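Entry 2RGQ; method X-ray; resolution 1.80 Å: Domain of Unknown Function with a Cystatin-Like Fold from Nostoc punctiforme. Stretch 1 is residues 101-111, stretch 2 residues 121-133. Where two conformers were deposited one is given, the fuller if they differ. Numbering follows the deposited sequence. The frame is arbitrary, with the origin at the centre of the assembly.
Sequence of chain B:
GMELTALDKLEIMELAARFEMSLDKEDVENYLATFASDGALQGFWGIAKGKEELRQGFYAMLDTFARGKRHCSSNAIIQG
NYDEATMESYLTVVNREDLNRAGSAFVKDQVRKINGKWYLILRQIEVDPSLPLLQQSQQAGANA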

# COMPACT_ATOMS: atom_id res chain seq x y z
N ARG B 101 -6.45 15.93 -2.93
CA ARG B 101 -5.69 15.34 -1.89
C ARG B 101 -5.98 16.10 -0.59
O ARG B 101 -6.44 17.27 -0.62
N ALA B 102 -5.69 15.47 0.54
CA ALA B 102 -5.92 16.07 1.87
C ALA B 102 -4.67 16.24 2.74
O ALA B 102 -4.66 17.13 3.60
N GLY B 103 -3.65 15.42 2.52
CA GLY B 103 -2.42 15.54 3.27
C GLY B 103 -1.66 14.24 3.29
O GLY B 103 -2.03 13.27 2.59
N SER B 104 -0.59 14.25 4.06
CA SER B 104 0.30 13.09 4.19
C SER B 104 1.05 13.16 5.51
O SER B 104 1.11 14.20 6.14
N ALA B 105 1.65 12.05 5.90
CA ALA B 105 2.38 11.99 7.14
C ALA B 105 3.31 10.82 7.19
O ALA B 105 3.14 9.85 6.43
N PHE B 106 4.31 10.95 8.05
CA PHE B 106 5.19 9.86 8.37
C PHE B 106 4.64 9.36 9.72
O PHE B 106 4.32 10.15 10.56
N VAL B 107 4.53 8.05 9.89
CA VAL B 107 3.97 7.46 11.09
C VAL B 107 4.92 6.49 11.75
O VAL B 107 5.45 5.60 11.09
N LYS B 108 5.12 6.63 13.07
CA LYS B 108 5.95 5.71 13.83
C LYS B 108 5.07 5.05 14.89
O LYS B 108 4.47 5.74 15.71
N ASP B 109 5.04 3.72 14.90
CA ASP B 109 4.22 2.93 15.84
C ASP B 109 5.07 2.04 16.73
O ASP B 109 6.04 1.45 16.28
N GLN B 110 4.77 2.04 18.03
CA GLN B 110 5.35 1.06 18.95
C GLN B 110 4.18 0.13 19.21
O GLN B 110 3.06 0.60 19.58
N VAL B 111 4.39 -1.18 19.02
CA VAL B 111 3.33 -2.16 19.15
C VAL B 111 3.78 -3.24 20.15
O VAL B 111 4.97 -3.39 20.40
N ILE B 121 0.75 0.60 21.14
CA ILE B 121 1.14 1.24 22.41
C ILE B 121 1.28 2.75 22.22
O ILE B 121 0.87 3.56 23.07
N LEU B 122 1.94 3.13 21.13
CA LEU B 122 2.12 4.52 20.82
C LEU B 122 2.19 4.71 19.34
O LEU B 122 3.07 4.17 18.68
N ARG B 123 1.26 5.49 18.82
CA ARG B 123 1.28 5.89 17.41
C ARG B 123 1.58 7.38 17.37
O ARG B 123 0.85 8.18 17.98
N GLN B 124 2.66 7.75 16.67
CA GLN B 124 3.10 9.13 16.48
C GLN B 124 2.99 9.47 15.01
O GLN B 124 3.61 8.81 14.16
N ILE B 125 2.14 10.44 14.70
CA ILE B 125 1.88 10.91 13.34
C ILE B 125 2.60 12.25 13.17
O ILE B 125 2.35 13.19 13.93
N GLU B 126 3.48 12.34 12.16
CA GLU B 126 4.27 13.52 11.87
C GLU B 126 3.73 14.03 10.55
O GLU B 126 4.13 13.55 9.49
N VAL B 127 2.78 14.96 10.65
CA VAL B 127 2.07 15.49 9.50
C VAL B 127 2.95 16.36 8.60
O VAL B 127 3.70 17.25 9.11
N ASP B 128 2.85 16.15 7.29
CA ASP B 128 3.54 16.97 6.31
C ASP B 128 2.92 18.39 6.25
O ASP B 128 1.74 18.54 6.50
N PRO B 129 3.73 19.41 5.93
CA PRO B 129 3.30 20.83 5.94
C PRO B 129 2.11 21.19 5.04
O PRO B 129 1.52 22.26 5.19
N SER B 130 1.74 20.31 4.11
CA SER B 130 0.62 20.57 3.22
C SER B 130 -0.73 20.65 3.88
O SER B 130 -1.63 21.21 3.27
N LEU B 131 -0.88 20.12 5.10
CA LEU B 131 -2.19 20.03 5.75
C LEU B 131 -2.82 21.40 5.91
O LEU B 131 -2.20 22.25 6.54
N PRO B 132 -4.00 21.61 5.30
CA PRO B 132 -4.73 22.87 5.43
C PRO B 132 -4.81 23.39 6.87
O PRO B 132 -4.59 24.57 7.06
N LEU B 133 -5.09 22.53 7.85
CA LEU B 133 -5.16 22.93 9.26
C LEU B 133 -3.83 23.54 9.79
O LEU B 133 -3.84 24.27 10.78

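An antiparallel pair satisfies most of its polar main chain across the ladder, while side chains and waters serve what remains, and residues 101-111 and 121-133 illustrate the principle well. Main-chain bonds such as Lys108 N to Gln124 O and Gln124 N to Lys108 O, both 2.9 Å, fix the register, pairing side chains that the strand conformation already sends to alternate faces.

On the face carrying Ala105, Val107, Asp109, Arg123, Ile125 and Val127, Ala105 CB lies 3.6 Å from Ile125 CG2. Charge is buried beside this apolar patch, yet paired: Asp109 (chi1 m) accepts Arg123 NE at OD1 (2.8 Å) and Arg123 NH2 at OD2 (3.0 Å), a two-pronged salt bridge. Val107 CG1 covers one face of the guanidinium, and Arg123 NH1 is satisfied elsewhere in the structure.

On the face carrying Phe106, Lys108, Gln110, Leu122, Gln124 and Glu126, Lys108 is t through chi3 and turned to m at chi4; a water 2.8 Å from Lys108 NZ accepts from it and lies 2.9 Å from Gln124 OE1, one of several acceptors competing for its protons.

Past the last main-chain bond, Asp128 N to Ser104 O (2.9 Å), hydroxyls and waters take over. Ser104 (p) donates from OG to Asp128 OD2 at a very short 2.4 Å. One water donates to Ser104 OG (2.7 Å) and Ser130 OG (2.5 Å) while accepting from Arg101 NH2 (3.0 Å); a second accepts from Ser104 N (3.0 Å) and Ser130 OG (2.8 Å) and donates to Asp128 O (2.8 Å).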

# COMPACT_ATOMS: atom_id res chain seq x y z
CB ARG B 101 -4.18 15.49 -2.19
CG ARG B 101 -3.65 14.59 -3.34
CD ARG B 101 -2.07 14.66 -3.48
NE ARG B 101 -1.57 14.29 -2.17
CZ ARG B 101 -0.77 15.01 -1.38
NH1 ARG B 101 -0.12 16.08 -1.80
NH2 ARG B 101 -0.57 14.57 -0.15
CB ALA B 102 -7.01 15.32 2.67
CB SER B 104 1.29 12.98 3.03
OG SER B 104 2.17 14.10 2.90
CB ALA B 105 1.41 11.93 8.34
CB PHE B 106 6.63 10.32 8.49
CG PHE B 106 7.55 9.29 9.04
CD1 PHE B 106 8.00 8.27 8.24
CD2 PHE B 106 7.95 9.32 10.37
CE1 PHE B 106 8.85 7.29 8.75
CE2 PHE B 106 8.79 8.32 10.88
CZ PHE B 106 9.24 7.32 10.04
CB VAL B 107 2.60 6.77 10.78
CG1 VAL B 107 1.94 6.23 12.04
CG2 VAL B 107 1.65 7.73 10.10
CB LYS B 108 7.13 6.42 14.49
CG LYS B 108 8.12 5.41 15.05
CD LYS B 108 9.14 5.99 16.05
CE LYS B 108 9.64 4.85 16.96
NZ LYS B 108 8.52 4.25 17.80
CB ASP B 109 3.22 2.04 15.09
CG ASP B 109 2.21 2.84 14.29
OD1 ASP B 109 1.58 3.70 14.93
OD2 ASP B 109 1.99 2.55 13.07
CB GLN B 110 5.79 1.69 20.26
CG GLN B 110 6.88 2.73 20.13
CD GLN B 110 7.21 3.38 21.45
OE1 GLN B 110 6.62 3.04 22.49
NE2 GLN B 110 8.15 4.32 21.44
CB VAL B 111 2.92 -2.81 17.84
CG1 VAL B 111 2.27 -1.73 16.88
CG2 VAL B 111 4.10 -3.61 17.22
CB ILE B 121 2.49 0.69 22.96
CG1 ILE B 121 2.36 -0.82 23.25
CG2 ILE B 121 2.97 1.53 24.20
CD1 ILE B 121 1.27 -1.21 24.27
CB LEU B 122 3.41 5.07 21.43
CG LEU B 122 3.75 6.52 21.09
CD1 LEU B 122 2.64 7.48 21.51
CD2 LEU B 122 5.02 6.89 21.79
CB ARG B 123 -0.03 5.53 16.72
CG ARG B 123 -0.16 6.24 15.37
CD ARG B 123 -1.29 5.72 14.54
NE ARG B 123 -0.80 4.59 13.76
CZ ARG B 123 -1.20 4.29 12.53
NH1 ARG B 123 -2.14 4.97 11.90
NH2 ARG B 123 -0.62 3.29 11.91
CB GLN B 124 4.54 9.32 16.95
CG GLN B 124 4.64 9.29 18.48
CD GLN B 124 6.05 9.33 18.96
OE1 GLN B 124 6.82 8.46 18.60
NE2 GLN B 124 6.38 10.25 19.85
CB ILE B 125 0.37 11.05 13.08
CG1 ILE B 125 -0.35 9.71 13.34
CG2 ILE B 125 0.14 11.53 11.64
CD1 ILE B 125 -1.80 9.66 13.09
CB GLU B 126 5.76 13.14 11.80
CG GLU B 126 6.25 12.56 13.13
CD GLU B 126 7.75 12.24 13.17
OE1 GLU B 126 8.43 12.27 12.11
OE2 GLU B 126 8.25 11.96 14.29
CB VAL B 127 0.79 16.26 9.99
CG1 VAL B 127 0.14 17.04 8.85
CG2 VAL B 127 -0.21 15.28 10.63
CB ASP B 128 3.58 16.26 4.95
CG ASP B 128 4.50 15.05 4.97
OD1 ASP B 128 5.54 15.13 5.66
OD2 ASP B 128 4.21 14.06 4.25
CB PRO B 129 4.56 21.60 5.52
CG PRO B 129 5.65 20.63 5.36
CD PRO B 129 5.14 19.27 5.51
CB SER B 130 0.54 19.49 2.14
OG SER B 130 0.32 18.22 2.69
CB LEU B 131 -2.09 19.35 7.12
CG LEU B 131 -3.45 18.90 7.71
CD1 LEU B 131 -3.95 17.62 7.03
CD2 LEU B 131 -3.35 18.68 9.19
CB PRO B 132 -6.12 22.51 4.91
CG PRO B 132 -5.85 21.51 3.87
CD PRO B 132 -4.73 20.69 4.40
CB LEU B 133 -5.61 21.75 10.14
CG LEU B 133 -6.01 22.05 11.60
CD1 LEU B 133 -7.28 22.94 11.65
CD2 LEU B 133 -6.22 20.79 12.37
O HOH W 1 1.25 16.25 1.50
O HOH W 2 -0.20 16.98 5.15
O HOH W 3 6.12 5.65 18.13